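Local coordinates for mandelate racemase/muconate lactonizing enzyme family protein (Sulfitobacter sp. NAS-14.1, PDB 3T4W) that probably acts as a lyase of the enolase superfamily, abstracting a proton from a carboxylate substrate, though its own substrate is not established, at residues 29-34 and 395-400; 43-48 and 405-410; 366-371 and 387-392; 23-28 and 50-55. One frame throughout, in Å; residues are numbered along the deposited sequence.

Contact 1 (29-34 and 395-400); sequences EVIVTA and LARAHP
Thr33 and Ala396 meet through a hydroxyl and a carbonyl: OG1 of Thr33 donates to Ala396 O at 2.7 Å, lying in the carbonyl plane on a lone pair. The hydroxyl is placed there because OG1 stands opposite the backbone N (chi1 -158°). Ala396 O also takes the backbone N-H of His399 and a water, and that water donates to Val32 O as well, giving a second, indirect link to the strand. One residue on, Ala34 N gives a fairly straight bond to His399 O at 2.7 Å. With a valine in place of the threonine, Ala396 O would probably lose its side-chain donor from the strand, keeping His399 N and the water.

The other end is carried by Arg397. Its chain runs extended from CG to NE and crosses Ile31 at about a right angle, with CG1 of Ile31 3.6 Å above one guanidinium face, toward the rim. At the guanidinium edge, Arg397 NH1 forms a salt bridge with Glu29 OE1 at 2.6 Å, the carboxylate turned 67° from the guanidinium plane. Arg397 NE pairs with Glu393, so one guanidinium serves two acids.

Strand 25-33 is hydrogen-bonded to strand 45-52 alongside it, Val30 and Val32 pack on helix 69-83, and Phe363 of helix 362-367 touches both Thr33 and Leu395.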
loop_
_atom_site.group_PDB
_atom_site.type_symbol
_atom_site.label_atom_id
_atom_site.label_comp_id
_atom_site.label_asym_id
_atom_site.label_seq_id
_atom_site.Cartn_x
_atom_site.Cartn_y
_atom_site.Cartn_z
ATOM N N GLU A 29 -13.518 48.331 -9.690
ATOM C CA GLU A 29 -12.947 48.706 -10.980
ATOM C C GLU A 29 -11.952 47.650 -11.440
ATOM O O GLU A 29 -11.124 47.175 -10.657
ATOM C CB GLU A 29 -12.269 50.075 -10.913
ATOM C CG GLU A 29 -13.193 51.235 -11.245
ATOM C CD GLU A 29 -12.555 52.581 -10.956
ATOM O OE1 GLU A 29 -11.367 52.760 -11.296
ATOM O OE2 GLU A 29 -13.237 53.460 -10.386
ATOM N N VAL A 30 -12.051 47.274 -12.709
ATOM C CA VAL A 30 -11.108 46.340 -13.308
ATOM C C VAL A 30 -10.196 47.107 -14.246
ATOM O O VAL A 30 -10.658 47.928 -15.038
ATOM C CB VAL A 30 -11.826 45.224 -14.099
ATOM C CG1 VAL A 30 -10.833 44.463 -14.962
ATOM C CG2 VAL A 30 -12.540 44.281 -13.152
ATOM N N ILE A 31 -8.898 46.856 -14.157
ATOM C CA ILE A 31 -7.965 47.541 -15.037
ATOM C C ILE A 31 -6.968 46.557 -15.618
ATOM O O ILE A 31 -6.211 45.922 -14.884
ATOM C CB ILE A 31 -7.186 48.636 -14.303
ATOM C CG1 ILE A 31 -8.135 49.692 -13.729
ATOM C CG2 ILE A 31 -6.158 49.267 -15.231
ATOM C CD1 ILE A 31 -7.442 50.661 -12.777
ATOM N N VAL A 32 -6.975 46.436 -16.941
ATOM C CA VAL A 32 -6.013 45.597 -17.635
ATOM C C VAL A 32 -4.870 46.447 -18.191
ATOM O O VAL A 32 -5.072 47.302 -19.051
ATOM C CB VAL A 32 -6.684 44.809 -18.765
ATOM C CG1 VAL A 32 -5.649 44.028 -19.555
ATOM C CG2 VAL A 32 -7.749 43.889 -18.194
ATOM N N THR A 33 -3.667 46.216 -17.683
ATOM C CA THR A 33 -2.512 46.989 -18.105
ATOM C C THR A 33 -1.503 46.072 -18.777
ATOM O O THR A 33 -1.405 44.898 -18.440
ATOM C CB THR A 33 -1.866 47.712 -16.912
ATOM O OG1 THR A 33 -1.100 48.828 -17.382
ATOM C CG2 THR A 33 -0.971 46.762 -16.129
ATOM N N ALA A 34 -0.767 46.604 -19.743
ATOM C CA ALA A 34 0.177 45.790 -20.490
ATOM C C ALA A 34 1.589 46.332 -20.360
ATOM O O ALA A 34 1.855 47.484 -20.702
ATOM C CB ALA A 34 -0.233 45.706 -21.951
ATOM N N LEU A 395 -0.843 55.566 -14.517
ATOM C CA LEU A 395 0.173 54.894 -15.328
ATOM C C LEU A 395 -0.326 53.576 -15.938
ATOM O O LEU A 395 -0.034 53.273 -17.096
ATOM C CB LEU A 395 1.443 54.659 -14.508
ATOM C CG LEU A 395 2.541 53.816 -15.162
ATOM C CD1 LEU A 395 2.999 54.441 -16.462
ATOM C CD2 LEU A 395 3.712 53.636 -14.206
ATOM N N ALA A 396 -1.079 52.804 -15.158
ATOM C CA ALA A 396 -1.658 51.545 -15.629
ATOM C C ALA A 396 -2.661 51.759 -16.760
ATOM O O ALA A 396 -2.682 51.006 -17.742
ATOM C CB ALA A 396 -2.316 50.796 -14.477
ATOM N N ARG A 397 -3.497 52.784 -16.616
ATOM C CA ARG A 397 -4.505 53.105 -17.626
ATOM C C ARG A 397 -3.890 53.650 -18.912
ATOM O O ARG A 397 -4.462 53.500 -19.992
ATOM C CB ARG A 397 -5.533 54.086 -17.063
ATOM C CG ARG A 397 -6.431 53.474 -16.009
ATOM C CD ARG A 397 -7.360 54.505 -15.406
ATOM N NE ARG A 397 -8.202 53.927 -14.365
ATOM C CZ ARG A 397 -9.334 53.272 -14.598
ATOM N NH1 ARG A 397 -10.035 52.780 -13.585
ATOM N NH2 ARG A 397 -9.768 53.111 -15.843
ATOM N N ALA A 398 -2.720 54.270 -18.789
ATOM C CA ALA A 398 -1.955 54.727 -19.946
ATOM C C ALA A 398 -1.357 53.563 -20.741
ATOM O O ALA A 398 -0.959 53.727 -21.898
ATOM C CB ALA A 398 -0.862 55.691 -19.515
ATOM N N HIS A 399 -1.285 52.387 -20.130
ATOM C CA HIS A 399 -0.741 51.220 -20.825
ATOM C C HIS A 399 -1.773 50.115 -21.051
ATOM O O HIS A 399 -1.650 49.020 -20.500
ATOM C CB HIS A 399 0.492 50.676 -20.101
ATOM C CG HIS A 399 1.697 51.556 -20.226
ATOM N ND1 HIS A 399 2.002 52.540 -19.309
ATOM C CD2 HIS A 399 2.669 51.607 -21.167
ATOM C CE1 HIS A 399 3.111 53.153 -19.676
ATOM N NE2 HIS A 399 3.536 52.608 -20.800
ATOM N N PRO A 400 -2.783 50.394 -21.889
ATOM C CA PRO A 400 -3.835 49.414 -22.168
ATOM C C PRO A 400 -3.265 48.233 -22.937
ATOM O O PRO A 400 -2.239 48.369 -23.617
ATOM C CB PRO A 400 -4.810 50.175 -23.082
ATOM C CG PRO A 400 -4.267 51.564 -23.224
ATOM C CD PRO A 400 -2.841 51.541 -22.809
HETATM O O HOH W 1 -5.056 50.053 -18.849
#

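Contact 2 (43-48 and 405-410); sequences RYWILV and GLHLEM
Tyr44 and His407 make the close-packed part of this contact. CB of His407 sits over one face of the tyrosine ring, 4.2 Å from its centroid, as a CH-pi contact, and the imidazole turns its edge to the same ring in a T-shaped arrangement with the planes 56° apart. His407 CG lies opposite the backbone N (chi1 -176°), which lays the imidazole against the backbone of Arg43 and Tyr44. There His407 ND1 accepts a weak but straight bond from Tyr44 N at 3.4 Å, in the ring plane, while NE2 bonds to Tyr334 O; both ring nitrogens are thus used and the flip of the imidazole is fixed. With an alanine in place of Tyr44, His407 CB would probably lose the face it rests on, and Leu406 CD2 the hydroxyl it lies against.

The solvent side is looser. Arg43 reaches out on an extended chain, and its NH1 makes a weak bond to Leu406 O at 3.3 Å, near the guanidinium plane. Glu409 OE1 stands 3.7 Å from Arg43 NH1, well out of that plane, so the long salt bridge is one of charge alone. Glu409 OE2 instead receives Leu406 N.

Leu406 and Leu408 also pack on Ser102 and Phe104 of a second subunit. The C-terminal segment here returns to the N-terminal three-stranded sheet, consistent with the enolase-superfamily capping domain, built from both chain ends.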
loop_
_atom_site.group_PDB
_atom_site.type_symbol
_atom_site.label_atom_id
_atom_site.label_comp_id
_atom_site.label_asym_id
_atom_site.label_seq_id
_atom_site.Cartn_x
_atom_site.Cartn_y
_atom_site.Cartn_z
ATOM N N ARG A 43 1.960 39.434 -21.062
ATOM C CA ARG A 43 1.325 40.366 -21.987
ATOM C C ARG A 43 0.423 41.373 -21.273
ATOM O O ARG A 43 0.267 42.508 -21.727
ATOM C CB ARG A 43 0.547 39.617 -23.076
ATOM C CG ARG A 43 1.428 39.004 -24.156
ATOM C CD ARG A 43 0.613 38.475 -25.333
ATOM N NE ARG A 43 1.478 38.038 -26.427
ATOM C CZ ARG A 43 1.882 36.782 -26.613
ATOM N NH1 ARG A 43 1.485 35.826 -25.781
ATOM N NH2 ARG A 43 2.679 36.477 -27.634
ATOM N N TYR A 44 -0.169 40.962 -20.158
ATOM C CA TYR A 44 -1.035 41.864 -19.409
ATOM C C TYR A 44 -1.209 41.432 -17.961
ATOM O O TYR A 44 -1.142 40.246 -17.649
ATOM C CB TYR A 44 -2.401 42.016 -20.098
ATOM C CG TYR A 44 -3.101 40.713 -20.373
ATOM C CD1 TYR A 44 -3.853 40.087 -19.387
ATOM C CD2 TYR A 44 -3.014 40.102 -21.617
ATOM C CE1 TYR A 44 -4.501 38.891 -19.628
ATOM C CE2 TYR A 44 -3.659 38.903 -21.870
ATOM C CZ TYR A 44 -4.401 38.301 -20.866
ATOM O OH TYR A 44 -5.050 37.105 -21.102
ATOM N N TRP A 45 -1.411 42.407 -17.079
ATOM C CA TRP A 45 -1.769 42.128 -15.696
ATOM C C TRP A 45 -3.209 42.560 -15.445
ATOM O O TRP A 45 -3.606 43.658 -15.838
ATOM C CB TRP A 45 -0.825 42.856 -14.742
ATOM C CG TRP A 45 0.616 42.559 -15.023
ATOM C CD1 TRP A 45 1.138 41.371 -15.460
ATOM C CD2 TRP A 45 1.726 43.455 -14.877
ATOM N NE1 TRP A 45 2.499 41.479 -15.602
ATOM C CE2 TRP A 45 2.887 42.745 -15.247
ATOM C CE3 TRP A 45 1.850 44.789 -14.468
ATOM C CZ2 TRP A 45 4.156 43.324 -15.226
ATOM C CZ3 TRP A 45 3.112 45.365 -14.450
ATOM C CH2 TRP A 45 4.248 44.631 -14.827
ATOM N N ILE A 46 -3.998 41.698 -14.809
ATOM C CA ILE A 46 -5.365 42.064 -14.444
ATOM C C ILE A 46 -5.445 42.601 -13.009
ATOM O O ILE A 46 -5.384 41.837 -12.032
ATOM C CB ILE A 46 -6.340 40.897 -14.630
ATOM C CG1 ILE A 46 -6.275 40.387 -16.074
ATOM C CG2 ILE A 46 -7.755 41.336 -14.309
ATOM C CD1 ILE A 46 -6.815 38.979 -16.262
ATOM N N LEU A 47 -5.560 43.923 -12.888
ATOM C CA LEU A 47 -5.721 44.564 -11.588
ATOM C C LEU A 47 -7.200 44.788 -11.282
ATOM O O LEU A 47 -7.996 45.103 -12.172
ATOM C CB LEU A 47 -4.975 45.904 -11.539
ATOM C CG LEU A 47 -3.544 45.938 -12.087
ATOM C CD1 LEU A 47 -3.048 47.365 -12.155
ATOM C CD2 LEU A 47 -2.593 45.076 -11.258
ATOM N N VAL A 48 -7.559 44.606 -10.018
ATOM C CA VAL A 48 -8.864 44.992 -9.517
ATOM C C VAL A 48 -8.639 46.039 -8.441
ATOM O O VAL A 48 -7.718 45.924 -7.626
ATOM C CB VAL A 48 -9.651 43.799 -8.921
ATOM C CG1 VAL A 48 -10.026 42.802 -10.007
ATOM C CG2 VAL A 48 -8.865 43.123 -7.793
ATOM N N GLY A 405 -3.465 38.076 -27.967
ATOM C CA GLY A 405 -3.014 36.902 -27.249
ATOM C C GLY A 405 -3.505 36.754 -25.821
ATOM O O GLY A 405 -4.158 37.635 -25.273
ATOM N N LEU A 406 -3.194 35.610 -25.222
ATOM C CA LEU A 406 -3.452 35.397 -23.814
ATOM C C LEU A 406 -2.165 35.726 -23.092
ATOM O O LEU A 406 -1.106 35.800 -23.717
ATOM C CB LEU A 406 -3.855 33.949 -23.556
ATOM C CG LEU A 406 -5.224 33.542 -24.102
ATOM C CD1 LEU A 406 -5.431 32.029 -23.992
ATOM C CD2 LEU A 406 -6.337 34.320 -23.390
ATOM N N HIS A 407 -2.256 35.943 -21.786
ATOM C CA HIS A 407 -1.086 36.272 -20.986
ATOM C C HIS A 407 0.056 35.306 -21.309
ATOM O O HIS A 407 1.225 35.697 -21.351
ATOM C CB HIS A 407 -1.438 36.233 -19.497
ATOM C CG HIS A 407 -0.323 36.661 -18.595
ATOM N ND1 HIS A 407 0.291 37.891 -18.703
ATOM C CD2 HIS A 407 0.277 36.031 -17.556
ATOM C CE1 HIS A 407 1.224 37.998 -17.773
ATOM N NE2 HIS A 407 1.236 36.884 -17.064
ATOM N N LEU A 408 -0.300 34.049 -21.549
ATOM C CA LEU A 408 0.656 33.014 -21.916
ATOM C C LEU A 408 -0.005 32.121 -22.938
ATOM O O LEU A 408 -1.225 32.124 -23.064
ATOM C CB LEU A 408 1.041 32.172 -20.702
ATOM C CG LEU A 408 2.131 32.696 -19.778
ATOM C CD1 LEU A 408 2.119 31.941 -18.457
ATOM C CD2 LEU A 408 3.471 32.564 -20.465
ATOM N N GLU A 409 0.791 31.343 -23.660
ATOM C CA GLU A 409 0.237 30.491 -24.704
ATOM C C GLU A 409 1.050 29.221 -24.902
ATOM O O GLU A 409 2.278 29.246 -24.819
ATOM C CB GLU A 409 0.136 31.268 -26.018
ATOM C CG GLU A 409 -1.079 32.170 -26.103
ATOM C CD GLU A 409 -1.040 33.106 -27.301
ATOM O OE1 GLU A 409 0.019 33.180 -27.964
ATOM O OE2 GLU A 409 -2.069 33.769 -27.570
ATOM N N MET A 410 0.358 28.111 -25.152
ATOM C CA MET A 410 1.026 26.859 -25.501
ATOM C C MET A 410 1.017 26.704 -27.014
ATOM O O MET A 410 -0.045 26.635 -27.635
ATOM C CB MET A 410 0.358 25.652 -24.828
ATOM C CG MET A 410 0.071 25.848 -23.356
ATOM S SD MET A 410 -0.207 24.315 -22.449
ATOM C CE MET A 410 1.463 23.674 -22.388
#

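Contact 3 (366-371 and 387-392); sequences QLIKST and LGLEVD
The flat groups here are carboxylates; at the first, the side chains of Lys369 and Glu390 cross at about a right angle. CD of Lys369 comes to 3.6 Å from Glu390 OE2, nearer than the ammonium, which bends back at its last torsion (chi4 67°) and keeps only a long salt bridge of 4.0 Å from Lys369 NZ to Glu390 OE2. The Asp392 carboxylate is tied differently: OD1 caps Leu395 N, and a water donates both to OD2 and to Gln366 O.

Two backbone N-H groups of 387-392 are held across the contact. Asp392 N gives a straight bond to Leu367 O at 3.0 Å, and Glu390 N a weak one to Thr371 OG1 at 3.5 Å. Thr371 OG1 itself donates to Ile368 O at 2.9 Å, while its CG2 lies against CB of Glu390. On the inner side, CD1 of Ile368 packs on CD2 of Leu389, and helix 337-349 touches both residues.

Helix 362-367 ends here in a Schellman motif, with Lys369 at positive phi as its C-prime residue, and a type I' turn from Ile368 to Thr371 overlaps it. Across from it, Asp392 is the N-cap of helix 393-398, so the contact joins the finish of one helix to the start of another.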
loop_
_atom_site.group_PDB
_atom_site.type_symbol
_atom_site.label_atom_id
_atom_site.label_comp_id
_atom_site.label_asym_id
_atom_site.label_seq_id
_atom_site.Cartn_x
_atom_site.Cartn_y
_atom_site.Cartn_z
ATOM N N GLN A 366 7.754 51.204 -11.223
ATOM C CA GLN A 366 7.015 52.464 -11.269
ATOM C C GLN A 366 5.513 52.286 -11.083
ATOM O O GLN A 366 4.820 53.205 -10.658
ATOM C CB GLN A 366 7.328 53.253 -12.547
ATOM C CG GLN A 366 7.104 52.495 -13.833
ATOM C CD GLN A 366 8.055 52.942 -14.938
ATOM O OE1 GLN A 366 8.889 53.828 -14.735
ATOM N NE2 GLN A 366 7.942 52.316 -16.109
ATOM N N LEU A 367 5.012 51.099 -11.385
ATOM C CA LEU A 367 3.592 50.839 -11.225
ATOM C C LEU A 367 3.200 50.889 -9.752
ATOM O O LEU A 367 2.028 51.037 -9.410
ATOM C CB LEU A 367 3.225 49.491 -11.830
ATOM C CG LEU A 367 1.727 49.212 -11.849
ATOM C CD1 LEU A 367 1.010 50.308 -12.625
ATOM C CD2 LEU A 367 1.448 47.829 -12.436
ATOM N N ILE A 368 4.189 50.766 -8.878
ATOM C CA ILE A 368 3.941 50.894 -7.451
ATOM C C ILE A 368 4.884 51.932 -6.836
ATOM O O ILE A 368 5.305 51.810 -5.679
ATOM C CB ILE A 368 4.056 49.532 -6.727
ATOM C CG1 ILE A 368 5.461 48.950 -6.880
ATOM C CG2 ILE A 368 3.021 48.559 -7.262
ATOM C CD1 ILE A 368 5.732 47.776 -5.957
ATOM N N LYS A 369 5.210 52.950 -7.630
ATOM C CA LYS A 369 6.114 54.021 -7.220
ATOM C C LYS A 369 7.262 53.542 -6.327
ATOM O O LYS A 369 7.626 54.210 -5.357
ATOM C CB LYS A 369 5.346 55.145 -6.518
ATOM C CG LYS A 369 4.241 55.762 -7.338
ATOM C CD LYS A 369 3.682 56.984 -6.625
ATOM C CE LYS A 369 2.473 57.558 -7.344
ATOM N NZ LYS A 369 1.336 56.606 -7.281
ATOM N N SER A 370 7.814 52.380 -6.647
ATOM C CA SER A 370 8.979 51.851 -5.938
ATOM C C SER A 370 8.763 51.610 -4.436
ATOM O O SER A 370 9.724 51.591 -3.676
ATOM C CB SER A 370 10.183 52.775 -6.141
ATOM O OG SER A 370 10.337 53.101 -7.511
ATOM N N THR A 371 7.516 51.414 -4.016
ATOM C CA THR A 371 7.217 51.270 -2.591
ATOM C C THR A 371 7.748 49.970 -1.993
ATOM O O THR A 371 8.084 49.912 -0.812
ATOM C CB THR A 371 5.713 51.398 -2.296
ATOM O OG1 THR A 371 4.976 50.497 -3.133
ATOM C CG2 THR A 371 5.250 52.833 -2.544
ATOM N N LEU A 387 -1.028 46.394 1.797
ATOM C CA LEU A 387 0.017 45.768 0.994
ATOM C C LEU A 387 1.288 46.617 0.984
ATOM O O LEU A 387 2.364 46.140 0.599
ATOM C CB LEU A 387 -0.471 45.520 -0.437
ATOM C CG LEU A 387 -1.441 44.351 -0.670
ATOM C CD1 LEU A 387 -2.010 44.376 -2.090
ATOM C CD2 LEU A 387 -0.779 43.004 -0.381
ATOM N N GLY A 388 1.156 47.872 1.417
ATOM C CA GLY A 388 2.287 48.776 1.529
ATOM C C GLY A 388 2.632 49.432 0.206
ATOM O O GLY A 388 3.769 49.849 -0.012
ATOM N N LEU A 389 1.643 49.536 -0.673
ATOM C CA LEU A 389 1.867 50.037 -2.023
ATOM C C LEU A 389 1.265 51.406 -2.303
ATOM O O LEU A 389 0.223 51.769 -1.758
ATOM C CB LEU A 389 1.275 49.063 -3.033
ATOM C CG LEU A 389 1.733 47.620 -2.915
ATOM C CD1 LEU A 389 1.030 46.793 -3.983
ATOM C CD2 LEU A 389 3.240 47.559 -3.057
ATOM N N GLU A 390 1.933 52.155 -3.173
ATOM C CA GLU A 390 1.304 53.273 -3.862
ATOM C C GLU A 390 1.109 52.858 -5.312
ATOM O O GLU A 390 2.031 52.970 -6.126
ATOM C CB GLU A 390 2.182 54.521 -3.812
ATOM C CG GLU A 390 2.047 55.374 -2.560
ATOM C CD GLU A 390 2.632 56.767 -2.765
ATOM O OE1 GLU A 390 3.721 57.041 -2.211
ATOM O OE2 GLU A 390 2.016 57.579 -3.500
ATOM N N VAL A 391 -0.075 52.355 -5.636
ATOM C CA VAL A 391 -0.364 51.983 -7.016
ATOM C C VAL A 391 -0.529 53.241 -7.872
ATOM O O VAL A 391 -1.193 54.200 -7.470
ATOM C CB VAL A 391 -1.622 51.094 -7.117
ATOM C CG1 VAL A 391 -1.752 50.512 -8.512
ATOM C CG2 VAL A 391 -1.555 49.979 -6.102
ATOM N N ASP A 392 0.096 53.247 -9.042
ATOM C CA ASP A 392 -0.021 54.387 -9.948
ATOM C C ASP A 392 -1.092 54.116 -10.992
ATOM O O ASP A 392 -0.800 53.681 -12.105
ATOM C CB ASP A 392 1.317 54.692 -10.617
ATOM C CG ASP A 392 1.284 55.966 -11.450
ATOM O OD1 ASP A 392 0.180 56.426 -11.817
ATOM O OD2 ASP A 392 2.376 56.500 -11.749
HETATM O O HOH W 2 5.064 56.009 -10.700
#

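Contact 4 (23-28 and 50-55); sequences MKLQDL and LTTDTG
Thr51 and the pair Gln26-Asp27 form a classic beta bulge: Thr51 O accepts from Gln26 N and from Asp27 N, each at 3.1 Å, so one carbonyl serves two N-H groups. Asp27 O answers with a weak bond from Thr51 N. Before the bulge Leu25 faces Thr52, and after it Leu28 faces Leu50, both as antiparallel non-hydrogen-bonded pairs; the register slips by one residue between them.

Asp53 grips Lys24 at two points. Its backbone N donates to Lys24 O at 2.8 Å, and its side chain turns back so that OD1 takes Lys24 N at 3.0 Å, met from above the carboxylate plane. The fold-back comes from CG standing between the backbone N and the carbonyl carbon (chi1 52°). The ammonium of Lys24 stays 5.0 Å from Asp53 OD2, measured from NZ, too far for a salt bridge.

Thr52 OG1 and Thr54 OG1 share a hydrogen bond of 3.0 Å, and Thr52 OG1 also bonds to Ile56 N. These hydroxyls lie beside CG of Met23, 3.4 Å from Thr54 OG1. Gly55 N closes the type I turn on Thr52 O, and the side-chain amide of Gln26 gives a weak bond to Asp27 OD2.

The apolar side is made by Leu50, whose CD2 packs at 3.7 Å on CB of Leu28; Phe80 of helix 69-83 touches both leucines, and helix 110-130 covers Leu25, Leu50 and Thr52. The chemistry is thus divided: backbone bonds, one carboxylate and two hydroxyls hold the strand ends and turn, while leucines seat the hairpin on the helices.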
loop_
_atom_site.group_PDB
_atom_site.type_symbol
_atom_site.label_atom_id
_atom_site.label_comp_id
_atom_site.label_asym_id
_atom_site.label_seq_id
_atom_site.Cartn_x
_atom_site.Cartn_y
_atom_site.Cartn_z
ATOM N N MET A 23 -17.558 48.319 7.748
ATOM C CA MET A 23 -17.172 48.505 6.384
ATOM C C MET A 23 -17.835 47.484 5.463
ATOM O O MET A 23 -17.762 46.320 5.705
ATOM C CB MET A 23 -15.687 48.249 6.295
ATOM C CG MET A 23 -14.798 49.391 6.268
ATOM S SD MET A 23 -13.155 48.869 6.116
ATOM C CE MET A 23 -13.215 47.202 6.496
ATOM N N LYS A 24 -18.449 47.946 4.383
ATOM C CA LYS A 24 -18.862 47.095 3.302
ATOM C C LYS A 24 -18.204 47.411 1.990
ATOM O O LYS A 24 -18.060 48.515 1.637
ATOM C CB LYS A 24 -20.359 47.090 3.157
ATOM C CG LYS A 24 -21.060 46.707 4.381
ATOM C CD LYS A 24 -22.419 47.273 4.372
ATOM C CE LYS A 24 -23.124 47.017 5.656
ATOM N NZ LYS A 24 -24.402 47.747 5.674
ATOM N N LEU A 25 -17.827 46.383 1.262
ATOM C CA LEU A 25 -17.362 46.544 -0.110
ATOM C C LEU A 25 -18.508 47.060 -0.964
ATOM O O LEU A 25 -19.620 46.536 -0.886
ATOM C CB LEU A 25 -16.899 45.204 -0.666
ATOM C CG LEU A 25 -15.774 44.502 0.082
ATOM C CD1 LEU A 25 -15.634 43.092 -0.455
ATOM C CD2 LEU A 25 -14.475 45.284 -0.045
ATOM N N GLN A 26 -18.254 48.084 -1.776
ATOM C CA GLN A 26 -19.311 48.599 -2.639
ATOM C C GLN A 26 -18.896 48.733 -4.107
ATOM O O GLN A 26 -19.621 48.298 -4.995
ATOM C CB GLN A 26 -19.932 49.895 -2.074
ATOM C CG GLN A 26 -19.426 51.200 -2.657
ATOM C CD GLN A 26 -20.182 52.417 -2.117
ATOM O OE1 GLN A 26 -21.114 52.283 -1.319
ATOM N NE2 GLN A 26 -19.779 53.609 -2.552
ATOM N N ASP A 27 -17.720 49.296 -4.356
ATOM C CA ASP A 27 -17.282 49.552 -5.725
ATOM C C ASP A 27 -16.221 48.583 -6.244
ATOM O O ASP A 27 -15.405 48.050 -5.484
ATOM C CB ASP A 27 -16.776 50.985 -5.864
ATOM C CG ASP A 27 -17.872 51.998 -5.670
ATOM O OD1 ASP A 27 -18.996 51.729 -6.154
ATOM O OD2 ASP A 27 -17.607 53.051 -5.033
ATOM N N LEU A 28 -16.237 48.374 -7.556
ATOM C CA LEU A 28 -15.243 47.539 -8.206
ATOM C C LEU A 28 -14.823 48.151 -9.524
ATOM O O LEU A 28 -15.662 48.463 -10.370
ATOM C CB LEU A 28 -15.794 46.135 -8.453
ATOM C CG LEU A 28 -15.201 45.446 -9.687
ATOM C CD1 LEU A 28 -13.871 44.799 -9.353
ATOM C CD2 LEU A 28 -16.172 44.427 -10.263
ATOM N N LEU A 50 -10.667 47.800 -5.404
ATOM C CA LEU A 50 -11.892 47.810 -4.615
ATOM C C LEU A 50 -11.966 49.006 -3.672
ATOM O O LEU A 50 -10.949 49.498 -3.189
ATOM C CB LEU A 50 -12.080 46.488 -3.863
ATOM C CG LEU A 50 -12.341 45.275 -4.764
ATOM C CD1 LEU A 50 -12.444 44.014 -3.932
ATOM C CD2 LEU A 50 -13.585 45.445 -5.629
ATOM N N THR A 51 -13.187 49.474 -3.437
ATOM C CA THR A 51 -13.441 50.573 -2.524
ATOM C C THR A 51 -14.633 50.213 -1.641
ATOM O O THR A 51 -15.648 49.721 -2.133
ATOM C CB THR A 51 -13.761 51.867 -3.297
ATOM O OG1 THR A 51 -12.788 52.067 -4.334
ATOM C CG2 THR A 51 -13.772 53.081 -2.357
ATOM N N THR A 52 -14.505 50.449 -0.340
ATOM C CA THR A 52 -15.596 50.205 0.597
ATOM C C THR A 52 -16.513 51.419 0.679
ATOM O O THR A 52 -16.229 52.458 0.089
ATOM C CB THR A 52 -15.076 49.947 2.016
ATOM O OG1 THR A 52 -14.553 51.168 2.554
ATOM C CG2 THR A 52 -13.992 48.872 2.012
ATOM N N ASP A 53 -17.600 51.287 1.434
ATOM C CA ASP A 53 -18.540 52.382 1.614
ATOM C C ASP A 53 -17.931 53.520 2.422
ATOM O O ASP A 53 -18.379 54.664 2.340
ATOM C CB ASP A 53 -19.856 51.899 2.247
ATOM C CG ASP A 53 -19.651 51.097 3.529
ATOM O OD1 ASP A 53 -18.492 50.882 3.948
ATOM O OD2 ASP A 53 -20.668 50.675 4.124
ATOM N N THR A 54 -16.901 53.210 3.198
ATOM C CA THR A 54 -16.244 54.236 3.985
ATOM C C THR A 54 -15.101 54.877 3.208
ATOM O O THR A 54 -14.377 55.720 3.734
ATOM C CB THR A 54 -15.746 53.701 5.347
ATOM O OG1 THR A 54 -14.805 52.639 5.140
ATOM C CG2 THR A 54 -16.915 53.190 6.178
ATOM N N GLY A 55 -14.942 54.475 1.952
ATOM C CA GLY A 55 -13.957 55.099 1.081
ATOM C C GLY A 55 -12.551 54.520 1.092
ATOM O O GLY A 55 -11.648 55.053 0.445
#

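In the fold
From the N terminus, the chain enters strand 25-33 and returns along strand 45-52, and contact 4 closes this short hairpin at the end remote from its connection. Contact 1 continues along the first strand and contact 2 begins the second; Ile31 and Leu47, and Thr33 and Trp45, join the two through probable backbone hydrogen bonds. Both contacts close loops of over 350 residues and cross, their segments alternating along the chain; each also crosses contact 4. Contact 3 is a local closure within both long loops, joining helices 362-367 and 393-398; it meets contact 1 through Leu367 and Ala396 and contact 2 through Leu367 against Trp45. Contact 1 ties the sheet to helix 393-398, contact 2 to the C-terminal segment.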